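Local structure of phosphatidylserine synthase (Haemophilus influenzae, 3HSI) at residues 113-116 with 122-125; 106-111 with 207-212; 19-24 with 396-401; 13-18 with 263-268. The protein belongs to the phospholipase D superfamily and is probably an enzyme of membrane phospholipid metabolism. All blocks are in the same frame, centred on the assembly; numbering follows the deposited sequence. Where two conformers were deposited one is given.

Contact 1: 113-116 with 122-125; sequences EQRQ and DDPN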
loop_
_atom_site.group_PDB
_atom_site.type_symbol
_atom_site.label_atom_id
_atom_site.label_comp_id
_atom_site.label_asym_id
_atom_site.label_seq_id
_atom_site.Cartn_x
_atom_site.Cartn_y
_atom_site.Cartn_z
ATOM N N GLU C 113 -33.657 1.730 -4.239
ATOM C CA GLU C 113 -34.763 1.849 -5.137
ATOM C C GLU C 113 -35.572 0.536 -5.159
ATOM O O GLU C 113 -36.778 0.547 -4.923
ATOM C CB GLU C 113 -34.259 2.232 -6.525
ATOM C CG GLU C 113 -35.327 2.121 -7.609
ATOM C CD GLU C 113 -34.756 2.098 -9.024
ATOM O OE1 GLU C 113 -35.344 1.412 -9.882
ATOM O OE2 GLU C 113 -33.718 2.756 -9.284
ATOM N N GLN C 114 -34.904 -0.584 -5.426
ATOM C CA GLN C 114 -35.554 -1.904 -5.420
ATOM C C GLN C 114 -36.274 -2.243 -4.109
ATOM O O GLN C 114 -37.404 -2.664 -4.123
ATOM C CB GLN C 114 -34.548 -3.019 -5.791
ATOM C CG GLN C 114 -34.009 -2.901 -7.219
ATOM C CD GLN C 114 -35.108 -2.568 -8.228
ATOM O OE1 GLN C 114 -35.957 -3.389 -8.521
ATOM N NE2 GLN C 114 -35.083 -1.365 -8.756
ATOM N N ARG C 115 -35.598 -2.070 -2.987
ATOM C CA ARG C 115 -36.199 -2.297 -1.676
ATOM C C ARG C 115 -37.471 -1.446 -1.430
ATOM O O ARG C 115 -38.494 -1.964 -0.945
ATOM C CB ARG C 115 -35.145 -2.056 -0.600
ATOM C CG ARG C 115 -35.681 -2.147 0.794
ATOM C CD ARG C 115 -34.570 -2.048 1.803
ATOM N NE ARG C 115 -35.136 -2.232 3.128
ATOM C CZ ARG C 115 -34.422 -2.344 4.231
ATOM N NH1 ARG C 115 -33.101 -2.281 4.153
ATOM N NH2 ARG C 115 -35.023 -2.518 5.406
ATOM N N GLN C 116 -37.418 -0.158 -1.788
ATOM C CA GLN C 116 -38.587 0.729 -1.656
ATOM C C GLN C 116 -39.731 0.356 -2.579
ATOM O O GLN C 116 -40.892 0.386 -2.192
ATOM C CB GLN C 116 -38.198 2.196 -1.840
ATOM C CG GLN C 116 -37.334 2.729 -0.695
ATOM C CD GLN C 116 -37.827 2.271 0.661
ATOM O OE1 GLN C 116 -37.102 1.617 1.386
ATOM N NE2 GLN C 116 -39.070 2.577 0.994
ATOM N N ASP C 122 -42.021 -7.834 5.376
ATOM C CA ASP C 122 -40.926 -8.011 6.295
ATOM C C ASP C 122 -40.050 -6.761 6.214
ATOM O O ASP C 122 -39.977 -5.958 7.180
ATOM C CB ASP C 122 -40.142 -9.258 5.905
ATOM N N ASP C 123 -39.416 -6.594 5.047
ATOM C CA ASP C 123 -38.687 -5.379 4.720
ATOM C C ASP C 123 -37.322 -5.340 5.419
ATOM O O ASP C 123 -36.901 -4.323 5.933
ATOM C CB ASP C 123 -39.568 -4.164 5.039
ATOM C CG ASP C 123 -38.866 -2.840 4.831
ATOM O OD1 ASP C 123 -38.096 -2.686 3.844
ATOM O OD2 ASP C 123 -39.110 -1.947 5.673
ATOM N N PRO C 124 -36.618 -6.467 5.424
ATOM C CA PRO C 124 -35.323 -6.476 6.078
ATOM C C PRO C 124 -34.212 -5.881 5.188
ATOM O O PRO C 124 -34.421 -5.632 3.999
ATOM C CB PRO C 124 -35.085 -7.967 6.290
ATOM C CG PRO C 124 -35.644 -8.573 5.056
ATOM C CD PRO C 124 -36.885 -7.749 4.745
ATOM N N ASN C 125 -33.049 -5.640 5.776
ATOM C CA ASN C 125 -31.850 -5.307 5.009
ATOM C C ASN C 125 -31.302 -6.595 4.416
ATOM O O ASN C 125 -31.224 -7.605 5.117
ATOM C CB ASN C 125 -30.783 -4.711 5.934
ATOM C CG ASN C 125 -31.216 -3.401 6.577
ATOM O OD1 ASN C 125 -31.751 -2.521 5.919
ATOM N ND2 ASN C 125 -30.928 -3.251 7.855
#
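Arg115 meets the loop residues Asp123, Pro124 and Asn125 mainly through its guanidinium. The straightest bond is a salt bridge in which Arg115 NE donates to Asp123 OD1 at 3.1 Å with an N-H...O angle of 164°; the oxygen lies in the guanidinium plane and is approached on its syn side, though from well out of the carboxylate plane. The two flat groups are turned 74° against each other. A second, weak bond runs from Arg115 NH2 to Asp123 O, 2.7 Å away but badly bent. Over one face of the guanidinium sits Pro124 O, 3.3 Å from CZ. The placing of Asn125 OD1 beside NH1 is too tight to be trusted. Arg115 reaches this far because its chain is extended, with CG turned away from the backbone N (chi1 175°). One shell further out, NH1 makes a salt bridge with Asp205, and Tyr74 of helix 64-79 touches the arginine. The example illustrates how one arginine can gather a loop through carboxylate and carbonyl oxygens together. The loop returns the chain from helix 107-118 to strand 127-130, the second strand of a beta-alpha-beta crossover that begins at the parallel strand 84-90.

Contact 2: 106-111 with 207-212; sequences TNADWY and TNRPRT
The guanidinium of Arg209 lies with one face on the methyl group of Ala108 and presents its edge to Asp109. Ala108 CB stands over the centre of the flat group, 3.7 Å from CZ. Asp109 OD1 lies near the guanidinium plane, 3.2 Å from NH2, in a salt bridge whose hydrogen bond is weak. The carboxylate plane is tilted by 52° from that of the guanidinium, and the two meet through a single oxygen-nitrogen pair. A bend at chi3 (-84°) of Arg209 turns the end of the chain and brings its face onto the methyl group.

Asp109 is itself held in place by a capping box. Its backbone N donates to Thr106 OG1 at 3.1 Å, while its OD2 receives the backbone N of Thr106, also at 3.1 Å. The two carboxylate oxygens thus divide the work, OD2 serving the cap and OD1 the arginine. A water, 2.7 Å from Thr106 OG1, adds a weak link by accepting from Arg209 NH2.

Gln95 touches both Ala108 and Arg209 from a neighbouring loop. The contact thereby joins the first turn of helix 107-118, whose Tyr111 stacks on Phe127 of strand 127-130, to the loop that runs from strand 202-203 to helix 216-229.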
loop_
_atom_site.group_PDB
_atom_site.type_symbol
_atom_site.label_atom_id
_atom_site.label_comp_id
_atom_site.label_asym_id
_atom_site.label_seq_id
_atom_site.Cartn_x
_atom_site.Cartn_y
_atom_site.Cartn_z
ATOM N N THR C 106 -25.662 4.769 -8.619
ATOM C CA THR C 106 -24.747 3.731 -8.191
ATOM C C THR C 106 -25.545 2.479 -7.887
ATOM O O THR C 106 -26.763 2.519 -7.699
ATOM C CB THR C 106 -23.985 4.137 -6.928
ATOM O OG1 THR C 106 -24.911 4.247 -5.855
ATOM C CG2 THR C 106 -23.251 5.486 -7.130
ATOM N N ASN C 107 -24.840 1.365 -7.823
ATOM C CA ASN C 107 -25.417 0.119 -7.364
ATOM C C ASN C 107 -26.167 0.255 -6.034
ATOM O O ASN C 107 -27.322 -0.213 -5.913
ATOM C CB ASN C 107 -24.343 -0.972 -7.338
ATOM C CG ASN C 107 -23.883 -1.356 -8.741
ATOM O OD1 ASN C 107 -24.587 -1.096 -9.737
ATOM N ND2 ASN C 107 -22.729 -2.007 -8.829
ATOM N N ALA C 108 -25.539 0.916 -5.061
ATOM C CA ALA C 108 -26.207 1.223 -3.773
ATOM C C ALA C 108 -27.539 1.999 -3.962
ATOM O O ALA C 108 -28.564 1.638 -3.391
ATOM C CB ALA C 108 -25.244 1.987 -2.805
ATOM N N ASP C 109 -27.542 3.025 -4.807
ATOM C CA ASP C 109 -28.785 3.766 -5.064
ATOM C C ASP C 109 -29.850 2.803 -5.583
ATOM O O ASP C 109 -30.995 2.833 -5.131
ATOM C CB ASP C 109 -28.578 4.901 -6.070
ATOM C CG ASP C 109 -27.656 5.960 -5.562
ATOM O OD1 ASP C 109 -27.695 6.235 -4.350
ATOM O OD2 ASP C 109 -26.902 6.549 -6.376
ATOM N N TRP C 110 -29.454 1.925 -6.499
ATOM C CA TRP C 110 -30.370 0.929 -7.060
ATOM C C TRP C 110 -30.906 -0.117 -6.027
ATOM O O TRP C 110 -32.090 -0.479 -6.053
ATOM C CB TRP C 110 -29.759 0.303 -8.344
ATOM C CG TRP C 110 -30.524 -0.863 -8.928
ATOM C CD1 TRP C 110 -31.722 -0.814 -9.591
ATOM C CD2 TRP C 110 -30.139 -2.246 -8.901
ATOM N NE1 TRP C 110 -32.109 -2.087 -9.976
ATOM C CE2 TRP C 110 -31.162 -2.983 -9.553
ATOM C CE3 TRP C 110 -29.025 -2.941 -8.390
ATOM C CZ2 TRP C 110 -31.101 -4.370 -9.712
ATOM C CZ3 TRP C 110 -28.962 -4.319 -8.565
ATOM C CH2 TRP C 110 -30.001 -5.020 -9.211
ATOM N N TYR C 111 -30.061 -0.589 -5.120
ATOM C CA TYR C 111 -30.525 -1.508 -4.091
ATOM C C TYR C 111 -31.647 -0.861 -3.273
ATOM O O TYR C 111 -32.647 -1.516 -3.007
ATOM C CB TYR C 111 -29.402 -1.978 -3.157
ATOM C CG TYR C 111 -28.135 -2.531 -3.797
ATOM C CD1 TYR C 111 -28.184 -3.387 -4.908
ATOM C CD2 TYR C 111 -26.861 -2.212 -3.255
ATOM C CE1 TYR C 111 -27.013 -3.889 -5.491
ATOM C CE2 TYR C 111 -25.689 -2.718 -3.824
ATOM C CZ TYR C 111 -25.774 -3.554 -4.943
ATOM O OH TYR C 111 -24.621 -4.055 -5.512
ATOM N N THR C 207 -31.201 4.592 2.660
ATOM C CA THR C 207 -30.855 5.938 2.203
ATOM C C THR C 207 -29.793 6.570 3.089
ATOM O O THR C 207 -28.924 7.302 2.612
ATOM C CB THR C 207 -32.108 6.866 2.132
ATOM O OG1 THR C 207 -32.781 6.862 3.396
ATOM C CG2 THR C 207 -33.083 6.384 1.081
ATOM N N ASN C 208 -29.895 6.271 4.376
ATOM C CA ASN C 208 -28.971 6.776 5.355
ATOM C C ASN C 208 -27.793 5.818 5.467
ATOM O O ASN C 208 -27.795 4.891 6.286
ATOM C CB ASN C 208 -29.677 6.993 6.705
ATOM C CG ASN C 208 -30.562 5.817 7.113
ATOM O OD1 ASN C 208 -31.298 5.256 6.298
ATOM N ND2 ASN C 208 -30.499 5.451 8.391
ATOM N N ARG C 209 -26.808 6.017 4.597
ATOM C CA ARG C 209 -25.542 5.286 4.713
ATOM C C ARG C 209 -24.512 6.258 5.230
ATOM O O ARG C 209 -24.459 7.391 4.760
ATOM C CB ARG C 209 -25.047 4.795 3.362
ATOM C CG ARG C 209 -25.979 3.905 2.640
ATOM C CD ARG C 209 -25.297 3.407 1.413
ATOM N NE ARG C 209 -25.380 4.332 0.285
ATOM C CZ ARG C 209 -26.477 4.492 -0.454
ATOM N NH1 ARG C 209 -27.585 3.819 -0.148
ATOM N NH2 ARG C 209 -26.476 5.323 -1.493
ATOM N N PRO C 210 -23.663 5.817 6.163
ATOM C CA PRO C 210 -22.569 6.707 6.553
ATOM C C PRO C 210 -21.589 6.955 5.385
ATOM O O PRO C 210 -21.558 6.195 4.422
ATOM C CB PRO C 210 -21.917 5.961 7.721
ATOM C CG PRO C 210 -22.230 4.504 7.459
ATOM C CD PRO C 210 -23.595 4.498 6.828
ATOM N N ARG C 211 -20.841 8.046 5.456
ATOM C CA ARG C 211 -19.745 8.313 4.538
ATOM C C ARG C 211 -18.536 7.590 5.060
ATOM O O ARG C 211 -18.409 7.378 6.265
ATOM C CB ARG C 211 -19.422 9.805 4.469
ATOM C CG ARG C 211 -20.405 10.619 3.679
ATOM C CD ARG C 211 -21.024 11.687 4.564
ATOM N NE ARG C 211 -21.674 12.735 3.769
ATOM C CZ ARG C 211 -22.992 12.861 3.581
ATOM N NH1 ARG C 211 -23.849 12.009 4.149
ATOM N NH2 ARG C 211 -23.454 13.857 2.826
ATOM N N THR C 212 -17.659 7.207 4.136
ATOM C CA THR C 212 -16.362 6.638 4.455
ATOM C C THR C 212 -15.618 7.470 5.520
ATOM O O THR C 212 -15.334 6.963 6.616
ATOM C CB THR C 212 -15.523 6.471 3.161
ATOM O OG1 THR C 212 -16.199 5.572 2.268
ATOM C CG2 THR C 212 -14.126 5.945 3.464
HETATM O O HOH W 1 -24.016 5.613 -3.667
#

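Contact 3: 19-24 with 396-401; sequences LPFLAL and LIYDPQ
The carbonyl oxygen of Leu396, atom O, lies at the edge of the Phe21 ring, near its plane and 3.4 Å from CE1; no hydrogen bond joins the two segments. Strand 22-23 and strand 391-398 belong to a mixed sheet, each pairing antiparallel with strand 245-252, so the side chains here meet across an intervening strand. Backbone bonds tie Leu22 to Val246 and Leu396 to Ser247, and Ser247 OG is hydrogen-bonded to Pro20 O.

Phe21 occupies the middle of the contact and is approached in two ways. While the carbonyl comes at its edge, the CB end of Tyr398 lies over one face: Tyr398 CB makes a CH-pi contact 3.8 Å from the centroid of the Phe21 ring, 30° off the normal. The aromatic rings themselves are set obliquely, with planes at 38°. Tyr398 CG is turned away from its backbone N (chi1 -178°), which carries the phenol past Phe21 toward Tyr374 and leaves CB as the touching atom.

At the other end of the contact a single methyl serves two partners. Leu396 CD2 lies 3.9 Å from Phe21 CZ and 3.7 Å from Leu19 CD1. Val262 of helix 258-268 packs on both leucines, so the helix covers this side of the strands. The example is one of apolar contact between two strands that share a hydrogen-bonded neighbour. On the side of the Tyr398 ring away from Phe21, Pro400 CD stands 3.6 Å above its plane, over its centre.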
loop_
_atom_site.group_PDB
_atom_site.type_symbol
_atom_site.label_atom_id
_atom_site.label_comp_id
_atom_site.label_asym_id
_atom_site.label_seq_id
_atom_site.Cartn_x
_atom_site.Cartn_y
_atom_site.Cartn_z
ATOM N N LEU C 19 -2.920 -29.381 6.839
ATOM C CA LEU C 19 -4.279 -28.866 6.560
ATOM C C LEU C 19 -5.396 -29.822 6.980
ATOM O O LEU C 19 -5.269 -31.029 6.808
ATOM C CB LEU C 19 -4.452 -28.509 5.070
ATOM C CG LEU C 19 -3.559 -27.331 4.643
ATOM C CD1 LEU C 19 -3.727 -27.045 3.173
ATOM C CD2 LEU C 19 -3.880 -26.066 5.472
ATOM N N PRO C 20 -6.489 -29.277 7.545
ATOM C CA PRO C 20 -7.667 -30.089 7.832
ATOM C C PRO C 20 -8.564 -30.166 6.597
ATOM O O PRO C 20 -8.652 -29.201 5.836
ATOM C CB PRO C 20 -8.368 -29.302 8.955
ATOM C CG PRO C 20 -8.063 -27.852 8.656
ATOM C CD PRO C 20 -6.635 -27.877 8.045
ATOM N N PHE C 21 -9.202 -31.305 6.392
ATOM C CA PHE C 21 -9.913 -31.550 5.159
ATOM C C PHE C 21 -11.204 -32.237 5.490
ATOM O O PHE C 21 -11.241 -33.078 6.362
ATOM C CB PHE C 21 -9.124 -32.485 4.246
ATOM C CG PHE C 21 -8.151 -31.781 3.369
ATOM C CD1 PHE C 21 -8.586 -31.150 2.195
ATOM C CD2 PHE C 21 -6.787 -31.757 3.706
ATOM C CE1 PHE C 21 -7.674 -30.452 1.377
ATOM C CE2 PHE C 21 -5.855 -31.090 2.887
ATOM C CZ PHE C 21 -6.302 -30.430 1.715
ATOM N N LEU C 22 -12.247 -31.869 4.767
ATOM C CA LEU C 22 -13.563 -32.442 4.937
ATOM C C LEU C 22 -13.875 -33.327 3.726
ATOM O O LEU C 22 -13.708 -32.914 2.566
ATOM C CB LEU C 22 -14.551 -31.283 5.059
ATOM C CG LEU C 22 -16.046 -31.451 4.826
ATOM C CD1 LEU C 22 -16.713 -32.372 5.861
ATOM C CD2 LEU C 22 -16.676 -30.040 4.858
ATOM N N ALA C 23 -14.331 -34.537 4.003
ATOM C CA ALA C 23 -14.593 -35.543 2.976
ATOM C C ALA C 23 -15.707 -35.124 2.033
ATOM O O ALA C 23 -16.717 -34.567 2.451
ATOM C CB ALA C 23 -14.896 -36.895 3.620
ATOM N N LEU C 24 -15.518 -35.378 0.752
ATOM C CA LEU C 24 -16.425 -34.876 -0.268
ATOM C C LEU C 24 -16.692 -35.972 -1.289
ATOM O O LEU C 24 -15.751 -36.448 -1.912
ATOM C CB LEU C 24 -15.699 -33.742 -0.972
ATOM C CG LEU C 24 -16.254 -32.377 -1.301
ATOM C CD1 LEU C 24 -15.146 -31.702 -2.079
ATOM C CD2 LEU C 24 -17.474 -32.492 -2.159
ATOM N N LEU C 396 -9.570 -25.455 -1.308
ATOM C CA LEU C 396 -8.551 -26.398 -1.726
ATOM C C LEU C 396 -9.125 -27.794 -1.750
ATOM O O LEU C 396 -9.441 -28.370 -0.709
ATOM C CB LEU C 396 -7.284 -26.348 -0.850
ATOM C CG LEU C 396 -6.162 -27.307 -1.302
ATOM C CD1 LEU C 396 -5.619 -26.950 -2.716
ATOM C CD2 LEU C 396 -4.996 -27.366 -0.296
ATOM N N ILE C 397 -9.248 -28.336 -2.957
ATOM C CA ILE C 397 -9.641 -29.725 -3.125
ATOM C C ILE C 397 -8.399 -30.651 -3.153
ATOM O O ILE C 397 -7.457 -30.435 -3.902
ATOM C CB ILE C 397 -10.475 -29.919 -4.410
ATOM C CG1 ILE C 397 -11.763 -29.092 -4.317
ATOM C CG2 ILE C 397 -10.768 -31.365 -4.612
ATOM C CD1 ILE C 397 -12.504 -28.954 -5.607
ATOM N N TYR C 398 -8.421 -31.656 -2.293
ATOM C CA TYR C 398 -7.420 -32.708 -2.251
ATOM C C TYR C 398 -8.041 -33.994 -2.806
ATOM O O TYR C 398 -9.044 -34.493 -2.277
ATOM C CB TYR C 398 -6.986 -32.913 -0.809
ATOM C CG TYR C 398 -5.897 -33.949 -0.603
ATOM C CD1 TYR C 398 -4.763 -33.983 -1.428
ATOM C CD2 TYR C 398 -5.972 -34.849 0.466
ATOM C CE1 TYR C 398 -3.749 -34.934 -1.223
ATOM C CE2 TYR C 398 -4.972 -35.802 0.685
ATOM C CZ TYR C 398 -3.873 -35.836 -0.167
ATOM O OH TYR C 398 -2.893 -36.747 0.053
ATOM N N ASP C 399 -7.407 -34.528 -3.845
ATOM C CA ASP C 399 -7.908 -35.677 -4.582
ATOM C C ASP C 399 -6.838 -36.763 -4.693
ATOM O O ASP C 399 -6.356 -37.029 -5.790
ATOM C CB ASP C 399 -8.368 -35.230 -5.978
ATOM C CG ASP C 399 -9.090 -36.320 -6.738
ATOM O OD1 ASP C 399 -9.589 -37.290 -6.088
ATOM O OD2 ASP C 399 -9.137 -36.208 -7.996
ATOM N N PRO C 400 -6.471 -37.399 -3.550
ATOM C CA PRO C 400 -5.346 -38.366 -3.507
ATOM C C PRO C 400 -5.533 -39.613 -4.378
ATOM O O PRO C 400 -4.550 -40.150 -4.860
ATOM C CB PRO C 400 -5.264 -38.766 -2.024
ATOM C CG PRO C 400 -6.590 -38.378 -1.420
ATOM C CD PRO C 400 -7.073 -37.188 -2.216
ATOM N N GLN C 401 -6.773 -40.061 -4.588
ATOM C CA GLN C 401 -7.008 -41.262 -5.386
ATOM C C GLN C 401 -7.584 -40.929 -6.758
ATOM O O GLN C 401 -8.192 -41.783 -7.389
ATOM C CB GLN C 401 -7.939 -42.228 -4.642
ATOM C CG GLN C 401 -7.379 -42.671 -3.293
ATOM C CD GLN C 401 -8.080 -43.880 -2.732
ATOM O OE1 GLN C 401 -8.546 -44.754 -3.477
ATOM N NE2 GLN C 401 -8.143 -43.961 -1.415
#

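Contact 4: 13-18 with 263-268; sequences EQNLNN and IEDLFL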
loop_
_atom_site.group_PDB
_atom_site.type_symbol
_atom_site.label_atom_id
_atom_site.label_comp_id
_atom_site.label_asym_id
_atom_site.label_seq_id
_atom_site.Cartn_x
_atom_site.Cartn_y
_atom_site.Cartn_z
ATOM N N GLU C 13 5.724 -29.142 2.266
ATOM C CA GLU C 13 5.094 -30.443 2.397
ATOM C C GLU C 13 4.415 -30.578 3.765
ATOM O O GLU C 13 3.266 -31.011 3.832
ATOM C CB GLU C 13 6.102 -31.583 2.213
ATOM C CG GLU C 13 5.432 -32.864 1.645
ATOM C CD GLU C 13 6.286 -34.128 1.786
ATOM O OE1 GLU C 13 7.538 -34.015 1.871
ATOM O OE2 GLU C 13 5.699 -35.248 1.811
ATOM N N GLN C 14 5.143 -30.209 4.833
ATOM C CA GLN C 14 4.625 -30.194 6.198
ATOM C C GLN C 14 3.369 -29.345 6.340
ATOM O O GLN C 14 2.396 -29.788 6.960
ATOM C CB GLN C 14 5.683 -29.679 7.190
ATOM C CG GLN C 14 6.908 -30.585 7.334
ATOM C CD GLN C 14 8.089 -29.866 7.954
ATOM O OE1 GLN C 14 7.943 -28.922 8.741
ATOM N NE2 GLN C 14 9.274 -30.296 7.581
ATOM N N ASN C 15 3.401 -28.122 5.807
ATOM C CA ASN C 15 2.234 -27.241 5.912
ATOM C C ASN C 15 1.015 -27.837 5.202
ATOM O O ASN C 15 -0.089 -27.816 5.744
ATOM C CB ASN C 15 2.530 -25.827 5.405
ATOM C CG ASN C 15 3.736 -25.188 6.106
ATOM O OD1 ASN C 15 4.155 -25.615 7.203
ATOM N ND2 ASN C 15 4.319 -24.186 5.465
ATOM N N LEU C 16 1.217 -28.378 4.005
ATOM C CA LEU C 16 0.114 -29.001 3.275
ATOM C C LEU C 16 -0.423 -30.199 4.038
ATOM O O LEU C 16 -1.620 -30.309 4.217
ATOM C CB LEU C 16 0.476 -29.333 1.797
ATOM C CG LEU C 16 0.789 -28.094 0.921
ATOM C CD1 LEU C 16 1.273 -28.434 -0.505
ATOM C CD2 LEU C 16 -0.384 -27.105 0.865
ATOM N N ASN C 17 0.458 -31.061 4.527
ATOM C CA ASN C 17 0.047 -32.252 5.281
ATOM C C ASN C 17 -0.785 -31.901 6.531
ATOM O O ASN C 17 -1.655 -32.685 6.964
ATOM C CB ASN C 17 1.266 -33.105 5.673
ATOM C CG ASN C 17 1.930 -33.799 4.474
ATOM O OD1 ASN C 17 1.292 -34.102 3.457
ATOM N ND2 ASN C 17 3.226 -34.065 4.604
ATOM N N ASN C 18 -0.510 -30.721 7.097
ATOM C CA ASN C 18 -1.159 -30.281 8.325
ATOM C C ASN C 18 -2.544 -29.656 8.091
ATOM O O ASN C 18 -3.275 -29.438 9.038
ATOM C CB ASN C 18 -0.239 -29.327 9.116
ATOM C CG ASN C 18 0.697 -30.063 10.083
ATOM O OD1 ASN C 18 0.390 -31.170 10.549
ATOM N ND2 ASN C 18 1.838 -29.441 10.403
ATOM N N ILE C 263 -0.964 -21.330 -1.411
ATOM C CA ILE C 263 -0.554 -21.202 -2.814
ATOM C C ILE C 263 0.982 -21.327 -3.016
ATOM O O ILE C 263 1.467 -22.112 -3.872
ATOM C CB ILE C 263 -1.140 -19.892 -3.424
ATOM C CG1 ILE C 263 -2.681 -19.950 -3.330
ATOM C CG2 ILE C 263 -0.623 -19.670 -4.860
ATOM C CD1 ILE C 263 -3.432 -18.573 -3.465
ATOM N N GLU C 264 1.750 -20.585 -2.217
ATOM C CA GLU C 264 3.206 -20.653 -2.304
ATOM C C GLU C 264 3.665 -22.090 -2.093
ATOM O O GLU C 264 4.518 -22.582 -2.819
ATOM C CB GLU C 264 3.881 -19.707 -1.287
ATOM C CG GLU C 264 3.504 -18.229 -1.524
ATOM C CD GLU C 264 4.105 -17.257 -0.512
ATOM O OE1 GLU C 264 5.030 -17.665 0.213
ATOM O OE2 GLU C 264 3.661 -16.076 -0.443
ATOM N N ASP C 265 3.076 -22.767 -1.119
ATOM C CA ASP C 265 3.451 -24.143 -0.839
ATOM C C ASP C 265 2.988 -25.140 -1.917
ATOM O O ASP C 265 3.655 -26.143 -2.158
ATOM C CB ASP C 265 2.962 -24.567 0.563
ATOM C CG ASP C 265 3.719 -23.835 1.697
ATOM O OD1 ASP C 265 4.811 -23.248 1.429
ATOM O OD2 ASP C 265 3.240 -23.840 2.854
ATOM N N LEU C 266 1.848 -24.870 -2.536
ATOM C CA LEU C 266 1.378 -25.672 -3.656
ATOM C C LEU C 266 2.411 -25.618 -4.798
ATOM O O LEU C 266 2.804 -26.646 -5.324
ATOM C CB LEU C 266 -0.026 -25.240 -4.103
ATOM C CG LEU C 266 -1.262 -25.654 -3.264
ATOM C CD1 LEU C 266 -2.540 -24.956 -3.773
ATOM C CD2 LEU C 266 -1.492 -27.167 -3.330
ATOM N N PHE C 267 2.906 -24.430 -5.115
ATOM C CA PHE C 267 3.902 -24.222 -6.180
ATOM C C PHE C 267 5.224 -24.905 -5.844
ATOM O O PHE C 267 5.903 -25.419 -6.730
ATOM C CB PHE C 267 4.201 -22.738 -6.365
ATOM C CG PHE C 267 3.241 -22.003 -7.270
ATOM C CD1 PHE C 267 3.725 -21.154 -8.268
ATOM C CD2 PHE C 267 1.872 -22.104 -7.100
ATOM C CE1 PHE C 267 2.846 -20.454 -9.088
ATOM C CE2 PHE C 267 0.984 -21.397 -7.919
ATOM C CZ PHE C 267 1.476 -20.573 -8.908
ATOM N N LEU C 268 5.615 -24.889 -4.573
ATOM C CA LEU C 268 6.851 -25.567 -4.187
ATOM C C LEU C 268 6.734 -27.062 -4.212
ATOM O O LEU C 268 7.741 -27.732 -4.292
ATOM C CB LEU C 268 7.279 -25.170 -2.782
ATOM C CG LEU C 268 7.841 -23.772 -2.638
ATOM C CD1 LEU C 268 7.809 -23.414 -1.187
ATOM C CD2 LEU C 268 9.242 -23.744 -3.200
#
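A steeply crossed helix pair joins the N-terminal helix 8-18 to helix 258-268 through Asn15 and Leu16 on one side and Asp265 and Leu266 on the other. The short axes approach to 9.4 Å with a signed crossing angle of -119°, so the interface is confined to about one turn of each helix.

Its polar part is a single hydrogen bond. Asn15 ND2 donates to Asp265 OD2 at 2.8 Å, and with an angle of 163° the bond is nearly straight. Asn15 CG lies anti to its carbonyl carbon (chi1 -55°), which swings the amide toward Asp265. The oxygen lies close to the amide plane and is met on its syn side, though from a direction tilted out of the carboxylate plane. The same oxygen is 3.3 Å from Asn15 CB, so it rests against the root of the side chain that binds it. Asp265 is buried, and this bond gives its carboxylate a neutral partner.

The apolar part lies alongside. Leu16 CD1 sits 3.7 Å from Asp265 O and 4.2 Å from Leu266 CD2, lying over the peptide that links the two residues. Leu16 CG meanwhile faces Asp265 CB, so the aspartate contributes its methylene to the packing as well.

Tyr374 of strand 374-378 touches both Leu16 and Leu266, placing the pair against the sheet. Glu264 forms a salt bridge to Arg216 of the second subunit. Helix 258-268 lies between helix 8-18, which Asp265 meets, and helix 285-296, where Phe267 packs on Ile291.

How the contacts relate
From the N terminus, helix 8-18 opens contact 4 and the following residues, 19-24, open contact 3. Next comes helix 107-118, whose start belongs to contact 2 and whose later turns belong to contact 1. Contact 1 closes first, a short loop nested inside the one that contact 2 closes at 207-212. Both lie within the long loops of contacts 4 and 3, which close at 263-268 and 396-401 and cross each other. Contacts 3 and 4 touch through Leu396 and Leu266 and tie the N-terminal residues to the sheet and helix of the later PLD-like region; contacts 1 and 2, whose centres lie about 40 to 45 Å from those of contacts 3 and 4, knit the surroundings of strand 127-130.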